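Local coordinates for thioesterase (Streptomyces coelicolor, PDB 3QMW), which is a thioesterase of the prodiginine biosynthetic pathway, an alpha/beta hydrolase-fold enzyme that probably cleaves thioester bonds by hydrolysis, at residues D[90-96]-D[118-124]; D[113-119]-D[196-200]. All blocks are in the same frame, centred on the assembly; numbering follows the deposited sequence.

How the interactions relate
From the N terminus, 90-96 comes first, at the end of helix 79-91. The chain then runs through strand 99-104 and helix 106-120, and interaction 1 closes this loop by bringing 118-124 back against 90-96. Interaction 2 starts inside that loop, at 113-119, and closes a longer one: the chain passes strand 129-132 and the helices between 150 and 189 before 196-200 returns to helix 106-120. The segments alternate, so the contacts cross instead of nesting. They share Leu118 and Arg119, their centres lie about 12 Å apart, and helix 106-120 joins both, tied to helix 79-91 and to the loop before strand 203-208.

Interaction 1: residues D[90-96]-D[118-124]; sequences LEEHRLT and LRRRGAP
Glu91 and Arg121 meet because both set CG anti to their own carbonyl carbon (chi1 -74° in Glu91) and then run on extended, which carries the carboxylate and the guanidinium toward each other across the contact. The carboxylate and guanidinium form a salt bridge, Arg121 NH1 donating to Glu91 OE1 at 3.3 Å with an N-H...O angle of 149°. OE1 lies in the guanidinium plane, at its edge, whereas NH1 reaches OE1 from above the carboxylate, 63° out of its plane. The stronger partner of this NH1 is Asp88, about one turn earlier on helix 79-91, so Glu91 is its second carboxylate. The other carboxylate oxygen, Glu91 OE2, takes a hydrogen from a water at 2.9 Å, and this water gives its second to Arg121 O at 3.1 Å. Beneath the charges, Thr96 presents its methyl: CG2 lies 3.8 Å from Leu118 CD2, the two side chains crossing at a slant, and Leu90 CD1 meets Leu118 CD1 at 4.4 Å. At the far end the Pro124 ring rests on the Thr96 backbone, with CG 3.2 Å from Thr96 O. Gly122, with positive phi, closes helix 106-120 in a Schellman motif, where Ala123 N bonds to Leu118 O at 2.7 Å and the chain turns toward Thr96. The contact thus layers a polar rim over buried methyl groups; the guanidinium probably offsets part of the charge of Glu91 and Asp88, which meet at its NH1, and the water links Glu91 to the backbone carbonyl of Arg121, so the glutamate holds this residue at main chain and side chain alike.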
ATOM      1  N   LEU D  90     -19.926  18.566   4.132  1.00 55.92           N
ATOM      2  CA  LEU D  90     -19.589  17.377   4.904  1.00 56.39           C
ATOM      3  C   LEU D  90     -20.611  17.116   5.998  1.00 57.20           C
ATOM      4  O   LEU D  90     -21.076  15.985   6.159  1.00 57.41           O
ATOM      5  CB  LEU D  90     -18.194  17.504   5.513  1.00 56.19           C
ATOM      6  CG  LEU D  90     -17.055  17.392   4.504  1.00 55.39           C
ATOM      7  CD1 LEU D  90     -15.769  17.974   5.070  1.00 54.37           C
ATOM      8  CD2 LEU D  90     -16.879  15.939   4.100  1.00 54.18           C
ATOM      9  N   GLU D  91     -20.948  18.159   6.754  1.00 58.24           N
ATOM     10  CA  GLU D  91     -21.961  18.052   7.807  1.00 59.16           C
ATOM     11  C   GLU D  91     -23.323  17.676   7.211  1.00 59.71           C
ATOM     12  O   GLU D  91     -24.093  16.952   7.841  1.00 59.84           O
ATOM     13  CB  GLU D  91     -22.070  19.361   8.623  1.00 59.47           C
ATOM     14  CG  GLU D  91     -20.898  19.621   9.598  1.00 60.30           C
ATOM     15  CD  GLU D  91     -21.128  20.816  10.548  1.00 62.31           C
ATOM     16  OE1 GLU D  91     -21.837  21.776  10.162  1.00 62.88           O
ATOM     17  OE2 GLU D  91     -20.587  20.798  11.686  1.00 63.46           O
ATOM     18  N   GLU D  92     -23.603  18.142   5.992  1.00 60.49           N
ATOM     19  CA  GLU D  92     -24.899  17.896   5.344  1.00 61.06           C
ATOM     20  C   GLU D  92     -25.007  16.485   4.758  1.00 61.39           C
ATOM     21  O   GLU D  92     -26.076  16.085   4.302  1.00 61.32           O
ATOM     22  CB  GLU D  92     -25.173  18.947   4.259  1.00 61.17           C
ATOM     23  CG  GLU D  92     -26.665  19.097   3.869  1.00 61.97           C
ATOM     24  CD  GLU D  92     -27.432  20.163   4.671  1.00 62.60           C
ATOM     25  OE1 GLU D  92     -26.830  20.855   5.518  1.00 63.46           O
ATOM     26  OE2 GLU D  92     -28.648  20.318   4.432  1.00 61.87           O
ATOM     27  N   HIS D  93     -23.905  15.739   4.761  1.00 62.00           N
ATOM     28  CA  HIS D  93     -23.923  14.341   4.347  1.00 62.44           C
ATOM     29  C   HIS D  93     -23.281  13.400   5.369  1.00 62.67           C
ATOM     30  O   HIS D  93     -22.848  12.301   5.018  1.00 62.69           O
ATOM     31  CB  HIS D  93     -23.253  14.197   2.990  1.00 62.67           C
ATOM     32  CG  HIS D  93     -23.886  15.030   1.923  1.00 63.82           C
ATOM     33  ND1 HIS D  93     -23.270  16.137   1.378  1.00 64.50           N
ATOM     34  CD2 HIS D  93     -25.092  14.933   1.312  1.00 65.08           C
ATOM     35  CE1 HIS D  93     -24.059  16.672   0.464  1.00 65.08           C
ATOM     36  NE2 HIS D  93     -25.172  15.963   0.405  1.00 65.06           N
ATOM     37  N   ARG D  94     -23.229  13.828   6.631  1.00 62.83           N
ATOM     38  CA  ARG D  94     -22.876  12.941   7.745  1.00 62.93           C
ATOM     39  C   ARG D  94     -21.532  12.246   7.547  1.00 62.61           C
ATOM     40  O   ARG D  94     -21.396  11.060   7.846  1.00 62.77           O
ATOM     41  CB  ARG D  94     -23.973  11.887   7.937  1.00 63.16           C
ATOM     42  CG  ARG D  94     -25.398  12.448   7.953  1.00 64.47           C
ATOM     43  CD  ARG D  94     -25.641  13.315   9.178  1.00 65.66           C
ATOM     44  NE  ARG D  94     -25.738  12.496  10.388  1.00 66.52           N
ATOM     45  CZ  ARG D  94     -26.758  12.501  11.246  1.00 67.69           C
ATOM     46  NH1 ARG D  94     -26.708  11.701  12.303  1.00 68.47           N
ATOM     47  NH2 ARG D  94     -27.815  13.303  11.087  1.00 68.01           N
ATOM     48  N   LEU D  95     -20.547  12.986   7.042  1.00 62.13           N
ATOM     49  CA  LEU D  95     -19.220  12.433   6.765  1.00 61.77           C
ATOM     50  C   LEU D  95     -18.216  12.761   7.850  1.00 61.44           C
ATOM     51  O   LEU D  95     -17.132  12.183   7.883  1.00 61.53           O
ATOM     52  CB  LEU D  95     -18.680  12.969   5.439  1.00 61.79           C
ATOM     53  CG  LEU D  95     -19.386  12.508   4.171  1.00 61.39           C
ATOM     54  CD1 LEU D  95     -18.727  13.158   2.984  1.00 61.16           C
ATOM     55  CD2 LEU D  95     -19.354  10.998   4.048  1.00 61.31           C
ATOM     56  N   THR D  96     -18.575  13.680   8.738  1.00 61.12           N
ATOM     57  CA  THR D  96     -17.662  14.169   9.764  1.00 60.69           C
ATOM     58  C   THR D  96     -17.733  13.289  11.025  1.00 60.40           C
ATOM     59  O   THR D  96     -18.070  13.755  12.115  1.00 60.62           O
ATOM     60  CB  THR D  96     -17.984  15.629  10.084  1.00 60.72           C
ATOM     61  OG1 THR D  96     -19.369  15.740  10.414  1.00 60.36           O
ATOM     62  CG2 THR D  96     -17.698  16.514   8.868  1.00 60.67           C
ATOM     63  N   LEU D 118     -14.004  22.678  11.276  1.00 57.22           N
ATOM     64  CA  LEU D 118     -14.851  21.668  11.914  1.00 58.06           C
ATOM     65  C   LEU D 118     -14.622  21.612  13.441  1.00 58.92           C
ATOM     66  O   LEU D 118     -15.510  21.194  14.193  1.00 58.86           O
ATOM     67  CB  LEU D 118     -14.626  20.294  11.276  1.00 58.04           C
ATOM     68  CG  LEU D 118     -15.135  20.156   9.833  1.00 58.21           C
ATOM     69  CD1 LEU D 118     -14.470  18.970   9.146  1.00 58.33           C
ATOM     70  CD2 LEU D 118     -16.651  20.019   9.780  1.00 57.32           C
ATOM     71  N   ARG D 119     -13.435  22.027  13.891  1.00 59.83           N
ATOM     72  CA  ARG D 119     -13.148  22.156  15.329  1.00 60.44           C
ATOM     73  C   ARG D 119     -13.963  23.289  15.935  1.00 61.19           C
ATOM     74  O   ARG D 119     -14.678  23.078  16.918  1.00 61.73           O
ATOM     75  CB  ARG D 119     -11.654  22.401  15.598  1.00 60.43           C
ATOM     76  CG  ARG D 119     -11.303  22.632  17.077  1.00 59.69           C
ATOM     77  CD  ARG D 119      -9.806  22.546  17.330  1.00 58.88           C
ATOM     78  NE  ARG D 119      -9.066  23.652  16.721  1.00 57.94           N
ATOM     79  CZ  ARG D 119      -7.767  23.904  16.919  1.00 57.78           C
ATOM     80  NH1 ARG D 119      -7.030  23.139  17.722  1.00 57.28           N
ATOM     81  NH2 ARG D 119      -7.194  24.941  16.313  1.00 58.05           N
ATOM     82  N   ARG D 120     -13.862  24.478  15.342  1.00 61.75           N
ATOM     83  CA  ARG D 120     -14.621  25.646  15.808  1.00 62.26           C
ATOM     84  C   ARG D 120     -16.122  25.352  15.927  1.00 62.44           C
ATOM     85  O   ARG D 120     -16.773  25.809  16.864  1.00 62.63           O
ATOM     86  CB  ARG D 120     -14.409  26.859  14.889  1.00 62.42           C
ATOM     87  CG  ARG D 120     -12.945  27.293  14.714  1.00 63.12           C
ATOM     88  CD  ARG D 120     -12.816  28.794  14.393  1.00 64.11           C
ATOM     89  NE  ARG D 120     -13.828  29.267  13.439  1.00 64.92           N
ATOM     90  CZ  ARG D 120     -13.679  29.328  12.113  1.00 65.38           C
ATOM     91  NH1 ARG D 120     -14.679  29.777  11.359  1.00 65.35           N
ATOM     92  NH2 ARG D 120     -12.545  28.946  11.531  1.00 65.63           N
ATOM     93  N   ARG D 121     -16.655  24.581  14.983  1.00 62.65           N
ATOM     94  CA  ARG D 121     -18.065  24.204  14.995  1.00 62.89           C
ATOM     95  C   ARG D 121     -18.325  23.042  15.944  1.00 63.04           C
ATOM     96  O   ARG D 121     -19.471  22.634  16.136  1.00 63.05           O
ATOM     97  CB  ARG D 121     -18.523  23.823  13.587  1.00 63.01           C
ATOM     98  CG  ARG D 121     -18.457  24.954  12.565  1.00 63.45           C
ATOM     99  CD  ARG D 121     -19.120  24.512  11.275  1.00 64.71           C
ATOM    100  NE  ARG D 121     -18.880  25.415  10.144  1.00 65.75           N
ATOM    101  CZ  ARG D 121     -19.448  25.285   8.941  1.00 65.48           C
ATOM    102  NH1 ARG D 121     -20.304  24.293   8.697  1.00 65.16           N
ATOM    103  NH2 ARG D 121     -19.164  26.151   7.975  1.00 65.95           N
ATOM    104  N   GLY D 122     -17.258  22.501  16.524  1.00 63.28           N
ATOM    105  CA  GLY D 122     -17.365  21.402  17.463  1.00 63.65           C
ATOM    106  C   GLY D 122     -17.822  20.115  16.814  1.00 63.98           C
ATOM    107  O   GLY D 122     -18.564  19.347  17.419  1.00 64.13           O
ATOM    108  N   ALA D 123     -17.377  19.877  15.583  1.00 64.42           N
ATOM    109  CA  ALA D 123     -17.701  18.646  14.863  1.00 64.67           C
ATOM    110  C   ALA D 123     -16.782  17.514  15.320  1.00 64.83           C
ATOM    111  O   ALA D 123     -15.638  17.780  15.690  1.00 64.80           O
ATOM    112  CB  ALA D 123     -17.554  18.863  13.373  1.00 64.82           C
ATOM    113  N   PRO D 124     -17.269  16.249  15.287  1.00 65.09           N
ATOM    114  CA  PRO D 124     -16.445  15.112  15.723  1.00 65.20           C
ATOM    115  C   PRO D 124     -15.108  15.088  14.985  1.00 65.41           C
ATOM    116  O   PRO D 124     -15.096  15.040  13.759  1.00 65.68           O
ATOM    117  CB  PRO D 124     -17.292  13.886  15.360  1.00 65.21           C
ATOM    118  CG  PRO D 124     -18.681  14.390  15.192  1.00 65.19           C
ATOM    119  CD  PRO D 124     -18.570  15.810  14.743  1.00 65.12           C
TER
HETATM  120  O   HOH W   1     -21.494  22.423  13.851  1.00 43.34           O

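Interaction 2: residues D[113-119]-D[196-200]; sequences EVACVLR and RPPLD
The guanidinium of Arg119 turns its edge to the backbone of 196-200 and one face to Leu199, whose CD2 sits over its centre, 4.1 Å from Arg119 CZ. CG of Arg119 is anti to the backbone N (chi1 176°), which carries the chain out from the helix, and a bend at chi3 then swings the flat group along the two prolines. In its plane, NH1 donates to Pro198 O at 2.8 Å with an N-H...O angle of 142°, approaching the carbonyl from above its plane. NH2 makes a straighter but weak bond to Pro197 O at 3.4 Å and also meets the proline ring at Pro197 CG, 3.5 Å away. A leucine in place of Arg119 would probably leave the carbonyls of Pro197 and Pro198 without this donor and take the flat group from beneath Leu199 CD2. Nearly two turns earlier on the helix, Glu113 bends at chi2 to send its carboxylate to Arg196, and the two side chains cross nearly at a right angle, their flat groups 83° apart. Glu113 OE2 forms the salt bridge to Arg196 NH2 at 3.3 Å and is also hydrogen-bonded to Tyr191 OH, so this buried oxygen has a charged and a neutral partner. Between these two polar grips, Cys116 SG lies 3.8 Å from Arg196 CD; to one side, Ala115 CB packs on Leu199 CD1 at 4.1 Å. Leu199 also shares backbone hydrogen bonds with Tyr225 and Thr227. The arrangement fits the alpha/beta hydrolase fold: helix 106-120, which follows strand 99-104 and probably its nucleophile elbow, has the flank turned from helix 79-91 covered by the loop leading into strand 203-208.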
ATOM      1  N   GLU D 113      -7.303  23.882   6.780  1.00 49.06           N
ATOM      2  CA  GLU D 113      -8.334  24.883   7.037  1.00 49.50           C
ATOM      3  C   GLU D 113      -9.709  24.294   7.324  1.00 49.76           C
ATOM      4  O   GLU D 113     -10.374  24.739   8.250  1.00 50.13           O
ATOM      5  CB  GLU D 113      -8.420  25.860   5.880  1.00 49.52           C
ATOM      6  CG  GLU D 113      -7.236  26.807   5.829  1.00 50.33           C
ATOM      7  CD  GLU D 113      -7.301  27.888   6.887  1.00 51.46           C
ATOM      8  OE1 GLU D 113      -8.406  28.429   7.142  1.00 53.01           O
ATOM      9  OE2 GLU D 113      -6.235  28.203   7.457  1.00 52.24           O
ATOM     10  N   VAL D 114     -10.140  23.306   6.552  1.00 50.19           N
ATOM     11  CA  VAL D 114     -11.397  22.609   6.860  1.00 50.90           C
ATOM     12  C   VAL D 114     -11.330  21.884   8.219  1.00 51.52           C
ATOM     13  O   VAL D 114     -12.344  21.771   8.923  1.00 51.34           O
ATOM     14  CB  VAL D 114     -11.780  21.582   5.760  1.00 51.01           C
ATOM     15  CG1 VAL D 114     -12.869  20.624   6.268  1.00 50.77           C
ATOM     16  CG2 VAL D 114     -12.222  22.299   4.482  1.00 50.32           C
ATOM     17  N   ALA D 115     -10.142  21.386   8.576  1.00 52.12           N
ATOM     18  CA  ALA D 115      -9.941  20.722   9.865  1.00 52.52           C
ATOM     19  C   ALA D 115     -10.244  21.692  10.999  1.00 52.92           C
ATOM     20  O   ALA D 115     -11.085  21.424  11.860  1.00 52.82           O
ATOM     21  CB  ALA D 115      -8.519  20.201   9.978  1.00 52.45           C
ATOM     22  N   CYS D 116      -9.562  22.828  10.974  1.00 53.51           N
ATOM     23  CA  CYS D 116      -9.816  23.906  11.916  1.00 54.36           C
ATOM     24  C   CYS D 116     -11.300  24.279  11.983  1.00 54.88           C
ATOM     25  O   CYS D 116     -11.889  24.327  13.058  1.00 55.20           O
ATOM     26  CB  CYS D 116      -8.988  25.130  11.528  1.00 54.35           C
ATOM     27  SG  CYS D 116      -7.192  24.817  11.558  1.00 55.80           S
ATOM     28  N   VAL D 117     -11.906  24.526  10.830  1.00 55.45           N
ATOM     29  CA  VAL D 117     -13.297  24.973  10.779  1.00 55.77           C
ATOM     30  C   VAL D 117     -14.272  23.970  11.408  1.00 56.40           C
ATOM     31  O   VAL D 117     -15.255  24.371  12.015  1.00 56.55           O
ATOM     32  CB  VAL D 117     -13.712  25.322   9.330  1.00 55.65           C
ATOM     33  CG1 VAL D 117     -15.220  25.549   9.227  1.00 55.38           C
ATOM     34  CG2 VAL D 117     -12.932  26.550   8.848  1.00 55.07           C
ATOM     35  N   LEU D 118     -14.004  22.678  11.276  1.00 57.22           N
ATOM     36  CA  LEU D 118     -14.851  21.668  11.914  1.00 58.06           C
ATOM     37  C   LEU D 118     -14.622  21.612  13.441  1.00 58.92           C
ATOM     38  O   LEU D 118     -15.510  21.194  14.193  1.00 58.86           O
ATOM     39  CB  LEU D 118     -14.626  20.294  11.276  1.00 58.04           C
ATOM     40  CG  LEU D 118     -15.135  20.156   9.833  1.00 58.21           C
ATOM     41  CD1 LEU D 118     -14.470  18.970   9.146  1.00 58.33           C
ATOM     42  CD2 LEU D 118     -16.651  20.019   9.780  1.00 57.32           C
ATOM     43  N   ARG D 119     -13.435  22.027  13.891  1.00 59.83           N
ATOM     44  CA  ARG D 119     -13.148  22.156  15.329  1.00 60.44           C
ATOM     45  C   ARG D 119     -13.963  23.289  15.935  1.00 61.19           C
ATOM     46  O   ARG D 119     -14.678  23.078  16.918  1.00 61.73           O
ATOM     47  CB  ARG D 119     -11.654  22.401  15.598  1.00 60.43           C
ATOM     48  CG  ARG D 119     -11.303  22.632  17.077  1.00 59.69           C
ATOM     49  CD  ARG D 119      -9.806  22.546  17.330  1.00 58.88           C
ATOM     50  NE  ARG D 119      -9.066  23.652  16.721  1.00 57.94           N
ATOM     51  CZ  ARG D 119      -7.767  23.904  16.919  1.00 57.78           C
ATOM     52  NH1 ARG D 119      -7.030  23.139  17.722  1.00 57.28           N
ATOM     53  NH2 ARG D 119      -7.194  24.941  16.313  1.00 58.05           N
ATOM     54  N   ARG D 196      -3.292  30.684  15.347  1.00 65.40           N
ATOM     55  CA  ARG D 196      -4.314  29.904  16.017  1.00 65.40           C
ATOM     56  C   ARG D 196      -3.620  28.723  16.703  1.00 65.06           C
ATOM     57  O   ARG D 196      -2.437  28.467  16.437  1.00 64.87           O
ATOM     58  CB  ARG D 196      -5.370  29.451  14.995  1.00 65.52           C
ATOM     59  CG  ARG D 196      -4.986  28.218  14.182  1.00 66.50           C
ATOM     60  CD  ARG D 196      -5.810  28.126  12.913  1.00 67.34           C
ATOM     61  NE  ARG D 196      -5.303  29.035  11.895  1.00 68.32           N
ATOM     62  CZ  ARG D 196      -5.960  29.383  10.795  1.00 69.26           C
ATOM     63  NH1 ARG D 196      -7.182  28.911  10.554  1.00 69.30           N
ATOM     64  NH2 ARG D 196      -5.392  30.222   9.932  1.00 69.60           N
ATOM     65  N   PRO D 197      -4.346  27.994  17.571  1.00 64.67           N
ATOM     66  CA  PRO D 197      -3.707  26.917  18.308  1.00 64.50           C
ATOM     67  C   PRO D 197      -3.415  25.703  17.422  1.00 64.46           C
ATOM     68  O   PRO D 197      -3.846  25.672  16.261  1.00 64.47           O
ATOM     69  CB  PRO D 197      -4.738  26.573  19.388  1.00 64.53           C
ATOM     70  CG  PRO D 197      -6.053  27.054  18.870  1.00 64.55           C
ATOM     71  CD  PRO D 197      -5.814  27.957  17.704  1.00 64.70           C
ATOM     72  N   PRO D 198      -2.679  24.708  17.957  1.00 64.34           N
ATOM     73  CA  PRO D 198      -2.404  23.479  17.210  1.00 64.09           C
ATOM     74  C   PRO D 198      -3.545  22.466  17.285  1.00 63.76           C
ATOM     75  O   PRO D 198      -4.359  22.507  18.199  1.00 63.24           O
ATOM     76  CB  PRO D 198      -1.141  22.932  17.888  1.00 64.18           C
ATOM     77  CG  PRO D 198      -1.246  23.398  19.300  1.00 64.31           C
ATOM     78  CD  PRO D 198      -1.987  24.721  19.263  1.00 64.36           C
ATOM     79  N   LEU D 199      -3.585  21.567  16.307  1.00 63.91           N
ATOM     80  CA  LEU D 199      -4.596  20.511  16.239  1.00 63.99           C
ATOM     81  C   LEU D 199      -4.215  19.294  17.095  1.00 64.01           C
ATOM     82  O   LEU D 199      -3.031  18.975  17.246  1.00 64.12           O
ATOM     83  CB  LEU D 199      -4.779  20.080  14.785  1.00 64.03           C
ATOM     84  CG  LEU D 199      -5.583  21.045  13.909  1.00 64.04           C
ATOM     85  CD1 LEU D 199      -5.288  20.807  12.427  1.00 63.86           C
ATOM     86  CD2 LEU D 199      -7.090  20.924  14.198  1.00 63.74           C
ATOM     87  N   ASP D 200      -5.218  18.612  17.648  1.00 63.65           N
ATOM     88  CA  ASP D 200      -4.960  17.446  18.503  1.00 63.36           C
ATOM     89  C   ASP D 200      -4.839  16.130  17.719  1.00 62.68           C
ATOM     90  O   ASP D 200      -4.315  15.141  18.252  1.00 62.64           O
ATOM     91  CB  ASP D 200      -6.042  17.314  19.583  1.00 63.63           C
ATOM     92  CG  ASP D 200      -6.029  18.471  20.578  1.00 64.51           C
ATOM     93  OD1 ASP D 200      -4.943  19.056  20.815  1.00 64.20           O
ATOM     94  OD2 ASP D 200      -7.112  18.784  21.134  1.00 65.37           O
TER